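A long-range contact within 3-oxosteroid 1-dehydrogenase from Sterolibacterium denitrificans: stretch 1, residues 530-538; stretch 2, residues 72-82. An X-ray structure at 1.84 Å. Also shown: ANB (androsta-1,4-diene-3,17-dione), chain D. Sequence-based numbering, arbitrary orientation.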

ATOM      1  N   SER A 530      -7.127  10.788  -4.872  1.00 21.30           N
ATOM      2  CA  SER A 530      -7.615   9.397  -4.920  1.00 20.43           C
ATOM      3  C   SER A 530      -9.008   9.319  -5.553  1.00 18.96           C
ATOM      4  O   SER A 530      -9.966   9.990  -5.064  1.00 20.82           O
ATOM      5  CB  SER A 530      -7.670   8.802  -3.543  1.00 20.72           C
ATOM      6  OG  SER A 530      -8.187   7.486  -3.594  1.00 20.31           O
ATOM      7  N   VAL A 531      -9.148   8.411  -6.519  1.00 20.80           N
ATOM      8  CA  VAL A 531     -10.473   8.096  -7.137  1.00 20.75           C
ATOM      9  C   VAL A 531     -11.360   7.458  -6.078  1.00 21.73           C
ATOM     10  O   VAL A 531     -12.564   7.365  -6.281  1.00 20.47           O
ATOM     11  CB  VAL A 531     -10.299   7.201  -8.384  1.00 21.63           C
ATOM     12  CG1 VAL A 531      -9.886   5.773  -7.995  1.00 21.82           C
ATOM     13  CG2 VAL A 531     -11.576   7.221  -9.229  1.00 21.39           C
ATOM     14  N   MET A 532     -10.768   7.004  -4.965  1.00 20.57           N
ATOM     15  CA  MET A 532     -11.489   6.300  -3.898  1.00 19.98           C
ATOM     16  C   MET A 532     -11.931   7.277  -2.804  1.00 20.44           C
ATOM     17  O   MET A 532     -12.496   6.829  -1.790  1.00 19.27           O
ATOM     18  CB  MET A 532     -10.625   5.157  -3.355  1.00 21.08           C
ATOM     19  CG  MET A 532     -10.258   4.124  -4.423  1.00 19.07           C
ATOM     20  SD  MET A 532     -11.777   3.410  -5.177  1.00 21.30           S
ATOM     21  CE  MET A 532     -11.007   2.310  -6.365  1.00 20.81           C
ATOM     22  N   GLY A 533     -11.785   8.577  -3.031  1.00 19.73           N
ATOM     23  CA  GLY A 533     -12.285   9.579  -2.075  1.00 20.55           C
ATOM     24  C   GLY A 533     -11.605   9.459  -0.712  1.00 20.04           C
ATOM     25  O   GLY A 533     -10.373   9.416  -0.658  1.00 18.90           O
ATOM     26  N   LYS A 534     -12.389   9.291   0.351  1.00 22.02           N
ATOM     27  CA  LYS A 534     -11.835   9.067   1.718  1.00 21.81           C
ATOM     28  C   LYS A 534     -11.957   7.589   2.096  1.00 22.90           C
ATOM     29  O   LYS A 534     -12.076   7.281   3.265  1.00 21.75           O
ATOM     30  CB  LYS A 534     -12.560   9.993   2.686  1.00 24.24           C
ATOM     31  CG  LYS A 534     -12.336  11.466   2.416  1.00 22.32           C
ATOM     32  CD  LYS A 534     -13.187  12.369   3.268  1.00 26.46           C
ATOM     33  CE  LYS A 534     -13.003  13.830   2.958  1.00 29.84           C
ATOM     34  NZ  LYS A 534     -13.859  14.613   3.878  1.00 29.31           N
ATOM     35  N   ALA A 535     -11.901   6.696   1.097  1.00 20.23           N
ATOM     36  CA  ALA A 535     -12.195   5.267   1.312  1.00 19.31           C
ATOM     37  C   ALA A 535     -11.096   4.404   0.716  1.00 19.67           C
ATOM     38  O   ALA A 535     -10.199   4.891   0.027  1.00 19.46           O
ATOM     39  CB  ALA A 535     -13.555   4.931   0.760  1.00 21.09           C
ATOM     40  N   TYR A 536     -11.146   3.122   1.047  1.00 19.57           N
ATOM     41  CA  TYR A 536     -10.197   2.104   0.578  1.00 19.99           C
ATOM     42  C   TYR A 536     -11.016   0.841   0.350  1.00 19.55           C
ATOM     43  O   TYR A 536     -11.464   0.233   1.317  1.00 17.65           O
ATOM     44  CB  TYR A 536      -9.151   1.881   1.662  1.00 20.40           C
ATOM     45  CG  TYR A 536      -7.859   1.273   1.223  1.00 22.61           C
ATOM     46  CD1 TYR A 536      -7.770   0.024   0.630  1.00 26.10           C
ATOM     47  CD2 TYR A 536      -6.672   1.925   1.546  1.00 26.65           C
ATOM     48  CE1 TYR A 536      -6.532  -0.512   0.254  1.00 28.85           C
ATOM     49  CE2 TYR A 536      -5.435   1.391   1.223  1.00 25.82           C
ATOM     50  CZ  TYR A 536      -5.366   0.190   0.537  1.00 30.42           C
ATOM     51  OH  TYR A 536      -4.114  -0.264   0.216  1.00 34.67           O
ATOM     52  N   PRO A 537     -11.385   0.538  -0.915  1.00 22.08           N
ATOM     53  CA  PRO A 537     -12.467  -0.421  -1.176  1.00 20.40           C
ATOM     54  C   PRO A 537     -12.146  -1.890  -0.867  1.00 19.95           C
ATOM     55  O   PRO A 537     -13.054  -2.665  -0.527  1.00 21.32           O
ATOM     56  CB  PRO A 537     -12.718  -0.225  -2.673  1.00 22.00           C
ATOM     57  CG  PRO A 537     -11.408   0.261  -3.220  1.00 22.74           C
ATOM     58  CD  PRO A 537     -10.925   1.209  -2.136  1.00 21.27           C
ATOM     59  N   GLY A 538     -10.873  -2.234  -0.989  1.00 19.67           N
ATOM     60  CA  GLY A 538     -10.350  -3.588  -0.838  1.00 20.65           C
ATOM     61  C   GLY A 538      -8.865  -3.595  -1.066  1.00 21.76           C
ATOM     62  O   GLY A 538      -8.308  -2.554  -1.517  1.00 20.84           O
TER
HETATM   63  C1  ANB D 602      -1.627  -4.083   1.965  0.77 58.59           C
HETATM   64  C10 ANB D 602      -1.864  -5.561   1.888  0.77 57.18           C
HETATM   65  C11 ANB D 602       0.378  -6.035   3.147  0.77 64.73           C
HETATM   66  C12 ANB D 602       1.570  -6.978   3.365  0.77 68.97           C
HETATM   67  C13 ANB D 602       1.111  -8.425   3.403  0.77 71.57           C
HETATM   68  C14 ANB D 602       0.435  -8.732   2.059  0.77 69.75           C
HETATM   69  C15 ANB D 602       0.325 -10.263   2.044  0.77 70.23           C
HETATM   70  C16 ANB D 602       1.616 -10.731   2.740  0.77 71.86           C
HETATM   71  C17 ANB D 602       2.181  -9.507   3.429  0.77 73.67           C
HETATM   72  C18 ANB D 602       0.223  -8.732   4.632  0.77 70.34           C
HETATM   73  C19 ANB D 602      -2.793  -5.929   3.079  0.77 59.71           C
HETATM   74  C2  ANB D 602      -2.365  -3.171   1.330  0.77 58.87           C
HETATM   75  C3  ANB D 602      -3.284  -3.566   0.263  0.77 47.96           C
HETATM   76  C4  ANB D 602      -3.150  -4.954  -0.161  0.77 50.90           C
HETATM   77  C5  ANB D 602      -2.573  -5.899   0.594  0.77 54.20           C
HETATM   78  C6  ANB D 602      -2.685  -7.352   0.228  0.77 57.28           C
HETATM   79  C7  ANB D 602      -1.391  -8.131   0.412  0.77 61.87           C
HETATM   80  C8  ANB D 602      -0.808  -7.887   1.797  0.77 65.05           C
HETATM   81  C9  ANB D 602      -0.514  -6.375   1.941  0.77 60.21           C
HETATM   82  O1  ANB D 602      -4.080  -2.774  -0.258  0.77 29.33           O
HETATM   83  O2  ANB D 602       3.281  -9.431   3.927  0.77 68.66           O
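Stretch 2 (72-82) TYLKAATQGLV

How is the backbone of stretch 2 shaped where it meets stretch 1? Thr 72 to Thr 78 form the end of a helix that begins earlier in the chain. Gln 79 leaves the helix with positive phi, and a type I' turn from Thr 78 to Leu 81, closed by Leu 81 N to Thr 78 O at 3.0 Å, carries the chain on to Val 82. Stretch 1 has no regular helix or strand; it folds through a type I turn, Ser 530 to Gly 533, and a type II' turn, Met 532 to Ala 535. The two runs go in broadly opposite senses: Pro 537 lies by Tyr 73 and Leu 74, Ala 535 by Ala 77, Gly 533 by Thr 78, and Val 531 by Val 82.

Where do the CA atoms of the two stretches come nearest? The CA atoms of Gly 533 and Thr 78 are 5.0 Å apart, and the glycine presents no side chain to stretch 2. A CB there would point toward it, at 3.4 Å from Thr 78 O and 3.7 Å from Leu 81 CB, close but not a clash; the positive phi of Gly 533 favours glycine. Thr 78 brings its methyl close to the turn, with CG2 3.5 Å from Met 532 O, while its OG1 turns back to its own helix and donates to Leu 74 O at 2.7 Å.

Which bumps fill the space around this close approach? Val 82 CG2 nestles against the first turn, 3.4 Å from Val 531 O and 3.7 Å from Gly 533 N, and Val 82 CG1 meets Val 531 CG2 at 4.1 Å. Leu 81 reaches the aliphatic part of a lysine instead, its CD1 packing 3.6 Å from Lys 534 CD. At the next step two alanines meet: Ala 535 CB rests 3.4 Å from Ala 77 O and 4.0 Å from Ala 77 CB. Beside them a water bridges the backbones, donating to Ala 77 O and accepting from Lys 534 N, each at 2.9 Å.

What secures the Pro 537 end? Met 532 starts away from stretch 2, but its side chain bends back until SD is 3.6 Å from Leu 74 CD2; the same methyl lies 4.3 Å from Pro 537 CB. That proline carbon also packs 3.8 Å from Tyr 73 CE2, and Tyr 73 OH donates a 2.6 Å hydrogen bond to Pro 537 O, which lies at the tyrosine ring's edge. Between Ala 535 and Pro 537, Tyr 536 points away from stretch 2, and its OH donates to ANB O1 at 2.6 Å.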

ATOM      1  N   THR A  72     -22.293   0.641  -7.610  1.00 21.24           N
ATOM      2  CA  THR A  72     -23.069   0.810  -6.368  1.00 20.26           C
ATOM      3  C   THR A  72     -22.109   0.910  -5.173  1.00 21.28           C
ATOM      4  O   THR A  72     -22.216   1.837  -4.358  1.00 21.00           O
ATOM      5  CB  THR A  72     -24.099  -0.312  -6.246  1.00 23.02           C
ATOM      6  OG1 THR A  72     -25.080  -0.094  -7.271  1.00 23.85           O
ATOM      7  CG2 THR A  72     -24.744  -0.338  -4.883  1.00 22.38           C
ATOM      8  N   TYR A  73     -21.202  -0.042  -5.080  1.00 20.45           N
ATOM      9  CA  TYR A  73     -20.169  -0.105  -4.020  1.00 18.48           C
ATOM     10  C   TYR A  73     -19.306   1.166  -4.029  1.00 18.84           C
ATOM     11  O   TYR A  73     -19.157   1.750  -2.949  1.00 19.60           O
ATOM     12  CB  TYR A  73     -19.358  -1.367  -4.186  1.00 18.13           C
ATOM     13  CG  TYR A  73     -18.372  -1.647  -3.087  1.00 18.40           C
ATOM     14  CD1 TYR A  73     -18.796  -2.120  -1.856  1.00 19.37           C
ATOM     15  CD2 TYR A  73     -17.015  -1.480  -3.287  1.00 22.40           C
ATOM     16  CE1 TYR A  73     -17.895  -2.428  -0.839  1.00 20.42           C
ATOM     17  CE2 TYR A  73     -16.109  -1.786  -2.284  1.00 19.43           C
ATOM     18  CZ  TYR A  73     -16.539  -2.295  -1.071  1.00 19.88           C
ATOM     19  OH  TYR A  73     -15.634  -2.604  -0.067  1.00 18.82           O
ATOM     20  N   LEU A  74     -18.746   1.569  -5.167  1.00 19.15           N
ATOM     21  CA  LEU A  74     -17.874   2.776  -5.223  1.00 19.73           C
ATOM     22  C   LEU A  74     -18.671   4.050  -4.913  1.00 21.21           C
ATOM     23  O   LEU A  74     -18.135   4.938  -4.243  1.00 22.00           O
ATOM     24  CB  LEU A  74     -17.135   2.852  -6.556  1.00 20.31           C
ATOM     25  CG  LEU A  74     -16.008   1.835  -6.716  1.00 21.35           C
ATOM     26  CD1 LEU A  74     -15.278   2.108  -8.000  1.00 22.79           C
ATOM     27  CD2 LEU A  74     -15.072   1.912  -5.498  1.00 23.73           C
ATOM     28  N   LYS A  75     -19.923   4.176  -5.365  1.00 20.31           N
ATOM     29  CA  LYS A  75     -20.724   5.381  -5.049  1.00 21.53           C
ATOM     30  C   LYS A  75     -20.984   5.397  -3.542  1.00 21.69           C
ATOM     31  O   LYS A  75     -20.859   6.442  -2.922  1.00 22.98           O
ATOM     32  CB  LYS A  75     -22.027   5.418  -5.869  1.00 19.28           C
ATOM     33  CG  LYS A  75     -21.809   5.788  -7.325  1.00 22.07           C
ATOM     34  CD  LYS A  75     -23.103   5.708  -8.120  1.00 23.48           C
ATOM     35  CE  LYS A  75     -24.101   6.773  -7.703  1.00 25.28           C
ATOM     36  NZ  LYS A  75     -23.608   8.116  -8.092  1.00 28.15           N
ATOM     37  N   ALA A  76     -21.298   4.269  -2.951  1.00 19.39           N
ATOM     38  CA  ALA A  76     -21.526   4.166  -1.499  1.00 21.77           C
ATOM     39  C   ALA A  76     -20.232   4.523  -0.765  1.00 21.86           C
ATOM     40  O   ALA A  76     -20.305   5.256   0.229  1.00 24.14           O
ATOM     41  CB  ALA A  76     -22.019   2.793  -1.136  1.00 23.36           C
ATOM     42  N   ALA A  77     -19.078   4.067  -1.244  1.00 23.95           N
ATOM     43  CA  ALA A  77     -17.814   4.221  -0.493  1.00 21.91           C
ATOM     44  C   ALA A  77     -17.295   5.650  -0.644  1.00 21.04           C
ATOM     45  O   ALA A  77     -16.691   6.160   0.327  1.00 21.78           O
ATOM     46  CB  ALA A  77     -16.804   3.219  -0.944  1.00 21.47           C
ATOM     47  N   THR A  78     -17.527   6.309  -1.780  1.00 21.39           N
ATOM     48  CA  THR A  78     -16.882   7.615  -2.095  1.00 21.67           C
ATOM     49  C   THR A  78     -17.753   8.819  -1.740  1.00 21.16           C
ATOM     50  O   THR A  78     -17.201   9.958  -1.789  1.00 24.16           O
ATOM     51  CB  THR A  78     -16.419   7.698  -3.558  1.00 21.48           C
ATOM     52  OG1 THR A  78     -17.522   7.555  -4.472  1.00 21.45           O
ATOM     53  CG2 THR A  78     -15.351   6.680  -3.873  1.00 22.17           C
ATOM     54  N   GLN A  79     -19.034   8.605  -1.500  1.00 22.76           N
ATOM     55  CA  GLN A  79     -19.961   9.585  -0.864  1.00 26.53           C
ATOM     56  C   GLN A  79     -19.931  10.920  -1.631  1.00 24.55           C
ATOM     57  O   GLN A  79     -19.917  11.970  -0.984  1.00 23.38           O
ATOM     58  CB  GLN A  79     -19.579   9.729   0.615  1.00 31.16           C
ATOM     59  CG  GLN A  79     -19.819   8.435   1.393  1.00 34.29           C
ATOM     60  CD  GLN A  79     -20.283   8.705   2.797  1.00 47.82           C
ATOM     61  OE1 GLN A  79     -21.500   8.623   3.105  1.00 40.55           O
ATOM     62  NE2 GLN A  79     -19.291   9.124   3.598  1.00 41.00           N
ATOM     63  N   GLY A  80     -19.913  10.883  -2.955  1.00 24.08           N
ATOM     64  CA  GLY A  80     -20.061  12.085  -3.797  1.00 25.06           C
ATOM     65  C   GLY A  80     -18.810  12.942  -3.846  1.00 25.75           C
ATOM     66  O   GLY A  80     -18.886  14.045  -4.429  1.00 24.38           O
ATOM     67  N   LEU A  81     -17.679  12.485  -3.287  1.00 23.21           N
ATOM     68  CA  LEU A  81     -16.424  13.279  -3.265  1.00 23.65           C
ATOM     69  C   LEU A  81     -15.717  13.199  -4.607  1.00 22.05           C
ATOM     70  O   LEU A  81     -14.766  13.987  -4.862  1.00 22.97           O
ATOM     71  CB  LEU A  81     -15.524  12.750  -2.150  1.00 26.58           C
ATOM     72  CG  LEU A  81     -16.070  12.907  -0.738  1.00 27.54           C
ATOM     73  CD1 LEU A  81     -15.138  12.227   0.237  1.00 30.65           C
ATOM     74  CD2 LEU A  81     -16.215  14.382  -0.372  1.00 33.37           C
ATOM     75  N   VAL A  82     -16.089  12.221  -5.439  1.00 22.03           N
ATOM     76  CA  VAL A  82     -15.371  11.934  -6.699  1.00 20.93           C
ATOM     77  C   VAL A  82     -16.373  12.037  -7.860  1.00 19.64           C
ATOM     78  O   VAL A  82     -17.468  11.432  -7.768  1.00 20.60           O
ATOM     79  CB  VAL A  82     -14.715  10.540  -6.632  1.00 22.80           C
ATOM     80  CG1 VAL A  82     -14.105  10.120  -7.950  1.00 20.87           C
ATOM     81  CG2 VAL A  82     -13.669  10.484  -5.522  1.00 24.46           C
TER
HETATM   82  O   HOH W   1     -15.210   8.632   0.811  1.00 28.34           O